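PDB 4LHB: molybdopterin adenylyltransferase from Pyrococcus furiosus, which catalyses the transfer of an adenylyl group from ATP to molybdopterin, a step in making the molybdenum cofactor, and works as a homohexamer. Local coordinates for residues Val124-Ser129 against Val138-Thr143; Ala90-Thr95 against Val155-Pro160. One frame throughout, in Å; residues are numbered along the deposited sequence.

In the fold
Contact 2 is the core of the central sheet, about 3 Å (centre to centre) from the middle of the chain; contact 1 lies about 13 Å from that middle, where helix 121-133 meets the loop that leads back to the sheet. Their centres are about 15 Å apart, yet they touch. Thr-143 O lies 2.8 Å from Ser-158 N, a probable hydrogen bond between strands 143-148 and 153-159, and Phe-125 CZ reaches Pro-160 CD at 4.1 Å. In sequence, contact 1 is nested within the loop that contact 2 closes. All four segments belong to the probable molybdopterin-binding domain; only contact 1 is reached by other subunits of the hexamer.

Contact 1 (Val124-Ser129 against Val138-Thr143); sequences VFRAKS and VLTRAT
Phe-125 and Arg-126 of helix 121-133 pack on Thr-140 and Ala-142, in the loop that returns from this helix to strand 143-148. It is a mixed helix-on-loop contact, a ring on methyls on one side and an arginine laid along the loop backbone on the other. With Phe-125 CG anti to its amide nitrogen (chi1 -172°), the ring swings toward the loop, and Ala-142 CB sits over one face, offset toward the rim, 4.2 Å from CG. A small methyl suits that place, since Ala-142 is also packed against strand 153-159. Thr-140 meets the same ring with its methyl, CG2, 3.2 Å from Phe-125 CE2, the two side chains crossing at about a right angle. Arg-126 runs past Thr-140 in the opposite direction, its CG 3.9 Å from Thr-140 CB, and then bends at chi3 (-69°) to turn the guanidinium along the loop backbone. There NH1 is 3.2 Å from Thr-140 O, a weak hydrogen bond with an N-H...O angle of 128°. That carbonyl also accepts from Ser-120 OG of a second subunit, whose Glu-123 pairs with Arg-126 NE; the arginine's strongest partner is therefore across the interface. With an alanine here, that neighbouring Glu-123 is likely to lose its cationic mate, Thr-140 O its weak bond, and Thr-140 CB its aliphatic packing. Within the helix, Phe-125 O is gripped twice, by Ser-129 N and, 3.1 Å away, by Ser-129 OG, which approach from opposite faces of its carbonyl plane. The ring and methyls thus pack the loop on the helix, while Arg-126, Thr-140 O and Arg-141 all carry polar bonds to the second subunit, Arg-141 through NH1 while its NE bonds Thr-99 O.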
ATOM      1  N   VAL C 124     -21.218   7.700   2.389  1.00 32.50           N
ATOM      2  CA  VAL C 124     -22.425   8.373   2.882  1.00 34.02           C
ATOM      3  C   VAL C 124     -22.728   9.617   2.040  1.00 35.19           C
ATOM      4  O   VAL C 124     -23.848   9.783   1.511  1.00 34.99           O
ATOM      5  CB  VAL C 124     -22.331   8.662   4.393  1.00 32.21           C
ATOM      6  CG1 VAL C 124     -23.380   9.680   4.790  1.00 29.08           C
ATOM      7  CG2 VAL C 124     -22.467   7.332   5.168  1.00 29.41           C
ATOM      8  N   PHE C 125     -21.686  10.415   1.833  1.00 34.54           N
ATOM      9  CA  PHE C 125     -21.724  11.532   0.893  1.00 36.20           C
ATOM     10  C   PHE C 125     -22.274  11.102  -0.451  1.00 36.32           C
ATOM     11  O   PHE C 125     -23.147  11.740  -1.000  1.00 34.07           O
ATOM     12  CB  PHE C 125     -20.315  12.153   0.677  1.00 38.28           C
ATOM     13  CG  PHE C 125     -20.342  13.404  -0.120  1.00 39.46           C
ATOM     14  CD1 PHE C 125     -20.390  14.626   0.504  1.00 45.95           C
ATOM     15  CD2 PHE C 125     -20.389  13.362  -1.495  1.00 46.42           C
ATOM     16  CE1 PHE C 125     -20.449  15.801  -0.224  1.00 45.97           C
ATOM     17  CE2 PHE C 125     -20.478  14.519  -2.235  1.00 47.15           C
ATOM     18  CZ  PHE C 125     -20.488  15.743  -1.595  1.00 49.65           C
ATOM     19  N   ARG C 126     -21.717  10.051  -1.014  1.00 37.38           N
ATOM     20  CA  ARG C 126     -22.175   9.613  -2.308  1.00 41.28           C
ATOM     21  C   ARG C 126     -23.613   9.136  -2.267  1.00 41.88           C
ATOM     22  O   ARG C 126     -24.363   9.412  -3.202  1.00 43.43           O
ATOM     23  CB  ARG C 126     -21.220   8.564  -2.918  1.00 43.73           C
ATOM     24  CG  ARG C 126     -20.020   9.246  -3.568  1.00 44.78           C
ATOM     25  CD  ARG C 126     -19.071   8.352  -4.346  1.00 42.66           C
ATOM     26  NE  ARG C 126     -18.344   7.467  -3.457  1.00 38.51           N
ATOM     27  CZ  ARG C 126     -17.338   7.835  -2.685  1.00 38.95           C
ATOM     28  NH1 ARG C 126     -16.909   9.086  -2.676  1.00 46.86           N
ATOM     29  NH2 ARG C 126     -16.773   6.950  -1.881  1.00 34.63           N
ATOM     30  N   ALA C 127     -24.024   8.474  -1.189  1.00 44.02           N
ATOM     31  CA  ALA C 127     -25.431   8.007  -1.089  1.00 44.71           C
ATOM     32  C   ALA C 127     -26.383   9.193  -1.077  1.00 44.79           C
ATOM     33  O   ALA C 127     -27.337   9.214  -1.831  1.00 49.69           O
ATOM     34  CB  ALA C 127     -25.663   7.115   0.121  1.00 35.48           C
ATOM     35  N   LYS C 128     -26.124  10.201  -0.269  1.00 44.06           N
ATOM     36  CA  LYS C 128     -27.037  11.331  -0.261  1.00 50.95           C
ATOM     37  C   LYS C 128     -27.022  12.012  -1.633  1.00 52.22           C
ATOM     38  O   LYS C 128     -28.064  12.353  -2.174  1.00 63.38           O
ATOM     39  CB  LYS C 128     -26.691  12.340   0.851  1.00 54.98           C
ATOM     40  CG  LYS C 128     -27.713  13.468   1.034  1.00 59.96           C
ATOM     41  CD  LYS C 128     -29.055  12.973   1.588  1.00 61.40           C
ATOM     42  CE  LYS C 128     -30.146  14.058   1.623  1.00 62.23           C
ATOM     43  NZ  LYS C 128     -31.082  14.021   0.451  1.00 61.00           N
ATOM     44  N   SER C 129     -25.835  12.203  -2.196  1.00 53.67           N
ATOM     45  CA  SER C 129     -25.673  12.903  -3.463  1.00 48.91           C
ATOM     46  C   SER C 129     -26.365  12.211  -4.604  1.00 49.59           C
ATOM     47  O   SER C 129     -26.813  12.862  -5.534  1.00 46.13           O
ATOM     48  CB  SER C 129     -24.202  13.032  -3.815  1.00 50.19           C
ATOM     49  OG  SER C 129     -23.596  14.001  -3.000  1.00 57.02           O
ATOM     50  N   VAL C 138     -20.350   8.642  -9.704  1.00 38.19           N
ATOM     51  CA  VAL C 138     -19.153   7.886 -10.107  1.00 37.97           C
ATOM     52  C   VAL C 138     -17.906   8.795 -10.107  1.00 38.59           C
ATOM     53  O   VAL C 138     -16.805   8.320  -9.832  1.00 37.62           O
ATOM     54  CB  VAL C 138     -19.435   7.160 -11.462  1.00 36.55           C
ATOM     55  CG1 VAL C 138     -18.187   6.733 -12.203  1.00 35.38           C
ATOM     56  CG2 VAL C 138     -20.352   5.968 -11.194  1.00 35.45           C
ATOM     57  N   LEU C 139     -18.098  10.095 -10.365  1.00 36.44           N
ATOM     58  CA  LEU C 139     -17.032  11.078 -10.268  1.00 37.82           C
ATOM     59  C   LEU C 139     -16.893  11.707  -8.898  1.00 43.71           C
ATOM     60  O   LEU C 139     -15.900  12.371  -8.645  1.00 47.91           O
ATOM     61  CB  LEU C 139     -17.239  12.212 -11.285  1.00 36.51           C
ATOM     62  CG  LEU C 139     -16.961  11.771 -12.710  1.00 35.99           C
ATOM     63  CD1 LEU C 139     -17.335  12.838 -13.690  1.00 34.38           C
ATOM     64  CD2 LEU C 139     -15.500  11.410 -12.836  1.00 36.88           C
ATOM     65  N   THR C 140     -17.888  11.566  -8.028  1.00 47.21           N
ATOM     66  CA  THR C 140     -17.820  12.248  -6.742  1.00 52.29           C
ATOM     67  C   THR C 140     -16.763  11.588  -5.859  1.00 53.08           C
ATOM     68  O   THR C 140     -16.785  10.348  -5.606  1.00 50.13           O
ATOM     69  CB  THR C 140     -19.126  12.237  -5.931  1.00 53.21           C
ATOM     70  OG1 THR C 140     -20.228  12.633  -6.736  1.00 49.68           O
ATOM     71  CG2 THR C 140     -18.996  13.200  -4.791  1.00 56.05           C
ATOM     72  N   ARG C 141     -15.834  12.417  -5.403  1.00 47.72           N
ATOM     73  CA  ARG C 141     -14.849  11.940  -4.456  1.00 48.53           C
ATOM     74  C   ARG C 141     -14.803  12.888  -3.262  1.00 40.51           C
ATOM     75  O   ARG C 141     -14.916  14.103  -3.390  1.00 39.61           O
ATOM     76  CB  ARG C 141     -13.501  11.705  -5.155  1.00 51.12           C
ATOM     77  CG  ARG C 141     -13.649  10.949  -6.494  1.00 56.06           C
ATOM     78  CD  ARG C 141     -12.350  10.373  -7.080  1.00 52.56           C
ATOM     79  NE  ARG C 141     -11.260  11.260  -6.730  1.00 50.71           N
ATOM     80  CZ  ARG C 141      -9.986  10.915  -6.668  1.00 49.38           C
ATOM     81  NH1 ARG C 141      -9.597   9.682  -6.992  1.00 50.09           N
ATOM     82  NH2 ARG C 141      -9.093  11.833  -6.303  1.00 48.01           N
ATOM     83  N   ALA C 142     -14.743  12.306  -2.087  1.00 36.96           N
ATOM     84  CA  ALA C 142     -14.759  13.076  -0.853  1.00 35.18           C
ATOM     85  C   ALA C 142     -14.329  12.094   0.155  1.00 34.04           C
ATOM     86  O   ALA C 142     -14.562  10.906  -0.006  1.00 30.63           O
ATOM     87  CB  ALA C 142     -16.152  13.538  -0.509  1.00 36.38           C
ATOM     88  N   THR C 143     -13.698  12.576   1.203  1.00 35.56           N
ATOM     89  CA  THR C 143     -13.123  11.664   2.178  1.00 33.82           C
ATOM     90  C   THR C 143     -13.081  12.350   3.506  1.00 28.28           C
ATOM     91  O   THR C 143     -13.181  13.575   3.574  1.00 26.48           O
ATOM     92  CB  THR C 143     -11.689  11.255   1.763  1.00 35.53           C
ATOM     93  OG1 THR C 143     -11.256  10.165   2.590  1.00 43.06           O
ATOM     94  CG2 THR C 143     -10.697  12.437   1.893  1.00 31.47           C
TER

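Contact 2 (Ala90-Thr95 against Val155-Pro160)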
ATOM      1  N   ALA C  90      -7.189  24.159  15.533  1.00 41.27           N
ATOM      2  CA  ALA C  90      -8.334  23.437  14.924  1.00 37.72           C
ATOM      3  C   ALA C  90      -8.365  21.950  15.264  1.00 38.15           C
ATOM      4  O   ALA C  90      -7.329  21.285  15.198  1.00 39.94           O
ATOM      5  CB  ALA C  90      -8.344  23.581  13.425  1.00 36.96           C
ATOM      6  N   ASP C  91      -9.562  21.457  15.590  1.00 32.80           N
ATOM      7  CA  ASP C  91      -9.853  20.039  15.829  1.00 32.21           C
ATOM      8  C   ASP C  91     -10.481  19.369  14.588  1.00 29.15           C
ATOM      9  O   ASP C  91     -10.445  18.101  14.431  1.00 26.02           O
ATOM     10  CB  ASP C  91     -10.916  19.892  16.944  1.00 32.67           C
ATOM     11  CG  ASP C  91     -10.530  20.600  18.233  1.00 37.13           C
ATOM     12  OD1 ASP C  91      -9.634  20.083  18.937  1.00 36.24           O
ATOM     13  OD2 ASP C  91     -11.136  21.662  18.555  1.00 39.79           O
ATOM     14  N   VAL C  92     -11.142  20.207  13.791  1.00 22.97           N
ATOM     15  CA  VAL C  92     -11.822  19.820  12.573  1.00 23.90           C
ATOM     16  C   VAL C  92     -11.323  20.749  11.446  1.00 25.81           C
ATOM     17  O   VAL C  92     -11.127  21.934  11.672  1.00 29.37           O
ATOM     18  CB  VAL C  92     -13.330  20.020  12.675  1.00 23.08           C
ATOM     19  CG1 VAL C  92     -13.993  19.566  11.395  1.00 21.19           C
ATOM     20  CG2 VAL C  92     -13.903  19.302  13.895  1.00 21.17           C
ATOM     21  N   VAL C  93     -11.067  20.212  10.260  1.00 25.34           N
ATOM     22  CA  VAL C  93     -10.621  21.014   9.130  1.00 24.64           C
ATOM     23  C   VAL C  93     -11.341  20.523   7.909  1.00 26.22           C
ATOM     24  O   VAL C  93     -11.417  19.317   7.657  1.00 29.26           O
ATOM     25  CB  VAL C  93      -9.128  20.869   8.849  1.00 25.15           C
ATOM     26  CG1 VAL C  93      -8.796  21.588   7.552  1.00 24.68           C
ATOM     27  CG2 VAL C  93      -8.287  21.385  10.012  1.00 22.72           C
ATOM     28  N   VAL C  94     -11.865  21.452   7.130  1.00 27.80           N
ATOM     29  CA  VAL C  94     -12.566  21.085   5.950  1.00 27.57           C
ATOM     30  C   VAL C  94     -12.026  21.788   4.738  1.00 28.99           C
ATOM     31  O   VAL C  94     -11.824  22.994   4.713  1.00 30.90           O
ATOM     32  CB  VAL C  94     -14.082  21.160   6.131  1.00 28.95           C
ATOM     33  CG1 VAL C  94     -14.455  21.871   7.403  1.00 27.63           C
ATOM     34  CG2 VAL C  94     -14.798  21.599   4.873  1.00 28.76           C
ATOM     35  N   THR C  95     -11.690  20.975   3.748  1.00 27.71           N
ATOM     36  CA  THR C  95     -11.094  21.466   2.537  1.00 25.84           C
ATOM     37  C   THR C  95     -12.207  21.380   1.575  1.00 24.98           C
ATOM     38  O   THR C  95     -12.965  20.374   1.576  1.00 25.91           O
ATOM     39  CB  THR C  95      -9.897  20.582   2.094  1.00 25.12           C
ATOM     40  OG1 THR C  95     -10.341  19.224   1.787  1.00 22.47           O
ATOM     41  CG2 THR C  95      -8.891  20.567   3.212  1.00 20.73           C
ATOM     42  N   VAL C 155      -9.821  16.010  12.802  1.00 23.69           N
ATOM     43  CA  VAL C 155     -10.714  15.335  11.886  1.00 23.44           C
ATOM     44  C   VAL C 155     -10.654  16.192  10.655  1.00 25.05           C
ATOM     45  O   VAL C 155     -10.801  17.413  10.754  1.00 25.31           O
ATOM     46  CB  VAL C 155     -12.188  15.256  12.399  1.00 22.92           C
ATOM     47  CG1 VAL C 155     -13.119  14.592  11.374  1.00 20.84           C
ATOM     48  CG2 VAL C 155     -12.239  14.471  13.700  1.00 24.05           C
ATOM     49  N   VAL C 156     -10.450  15.562   9.504  1.00 24.14           N
ATOM     50  CA  VAL C 156     -10.358  16.298   8.248  1.00 24.66           C
ATOM     51  C   VAL C 156     -11.401  15.742   7.298  1.00 24.53           C
ATOM     52  O   VAL C 156     -11.522  14.544   7.156  1.00 26.59           O
ATOM     53  CB  VAL C 156      -8.923  16.198   7.615  1.00 24.97           C
ATOM     54  CG1 VAL C 156      -8.843  17.032   6.311  1.00 21.72           C
ATOM     55  CG2 VAL C 156      -7.861  16.569   8.667  1.00 20.25           C
ATOM     56  N   PHE C 157     -12.209  16.634   6.754  1.00 24.81           N
ATOM     57  CA  PHE C 157     -13.187  16.325   5.767  1.00 26.59           C
ATOM     58  C   PHE C 157     -12.675  17.005   4.468  1.00 28.74           C
ATOM     59  O   PHE C 157     -12.243  18.192   4.479  1.00 28.08           O
ATOM     60  CB  PHE C 157     -14.531  16.974   6.167  1.00 27.31           C
ATOM     61  CG  PHE C 157     -15.154  16.402   7.409  1.00 27.38           C
ATOM     62  CD1 PHE C 157     -15.922  15.245   7.353  1.00 26.90           C
ATOM     63  CD2 PHE C 157     -15.000  17.032   8.635  1.00 27.41           C
ATOM     64  CE1 PHE C 157     -16.476  14.721   8.517  1.00 26.50           C
ATOM     65  CE2 PHE C 157     -15.581  16.520   9.787  1.00 26.01           C
ATOM     66  CZ  PHE C 157     -16.296  15.365   9.736  1.00 24.02           C
ATOM     67  N   SER C 158     -12.743  16.288   3.358  1.00 26.96           N
ATOM     68  CA  SER C 158     -12.384  16.883   2.081  1.00 25.52           C
ATOM     69  C   SER C 158     -13.529  16.731   1.153  1.00 25.55           C
ATOM     70  O   SER C 158     -13.978  15.630   0.850  1.00 25.26           O
ATOM     71  CB  SER C 158     -11.100  16.264   1.507  1.00 25.07           C
ATOM     72  OG  SER C 158     -10.034  16.698   2.343  1.00 25.79           O
ATOM     73  N   LEU C 159     -14.003  17.884   0.706  1.00 29.35           N
ATOM     74  CA  LEU C 159     -15.207  17.994  -0.085  1.00 30.81           C
ATOM     75  C   LEU C 159     -14.895  18.516  -1.478  1.00 29.07           C
ATOM     76  O   LEU C 159     -13.863  19.159  -1.661  1.00 28.83           O
ATOM     77  CB  LEU C 159     -16.124  18.992   0.622  1.00 31.06           C
ATOM     78  CG  LEU C 159     -16.466  18.728   2.082  1.00 29.25           C
ATOM     79  CD1 LEU C 159     -17.294  19.924   2.567  1.00 28.92           C
ATOM     80  CD2 LEU C 159     -17.238  17.426   2.196  1.00 28.45           C
ATOM     81  N   PRO C 160     -15.775  18.227  -2.449  1.00 30.09           N
ATOM     82  CA  PRO C 160     -15.654  18.837  -3.768  1.00 30.81           C
ATOM     83  C   PRO C 160     -15.859  20.322  -3.708  1.00 31.23           C
ATOM     84  O   PRO C 160     -16.163  20.873  -2.658  1.00 36.63           O
ATOM     85  CB  PRO C 160     -16.781  18.195  -4.595  1.00 29.73           C
ATOM     86  CG  PRO C 160     -17.081  16.911  -3.904  1.00 31.52           C
ATOM     87  CD  PRO C 160     -16.763  17.125  -2.446  1.00 31.96           C
TER
HETATM   88  O   HOH W   1     -11.102  19.320  -0.581  1.00 24.80           O
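Asp-91 starts the pairing with its backbone, its O taking the N-H of Val-155 at 2.7 Å, while its carboxylate turns elsewhere, OD2 bonding Lys-32 N. Val-92 stands beside Val-155 in parallel register, and its CG1, anti to the backbone nitrogen (chi1 -178°), reaches the edge of the Phe-157 ring in its plane, 3.8 Å from CE2. Val-93 uses both its N and its O on the neighbouring strand, to Val-155 O and Phe-157 N, each 2.9 Å; its side chain is on the other face, with that of Val-156. Val-94 returns to the Phe-157 face, where CG2 meets Leu-159 CD1 at 3.8 Å. Thr-95 N bonds Phe-157 O, and its O takes Leu-159 N at 2.8 Å. Thr-95 OG1 accepts from Ser-158 OG at 2.6 Å and donates to a water that bonds Leu-159 O; two small hydroxyl side chains suit this buried place because they bond each other. Beta-branched valines suit this central parallel strand pair of an alpha/beta sheet with helices on both faces: helix 163-184 covers the face of Val-92, Val-155 and Phe-157, Ile-111 of helix 107-111 meets Thr-95, Val-156 and Ser-158 on the other, and strands 32-38 and 143-148 flank the pair.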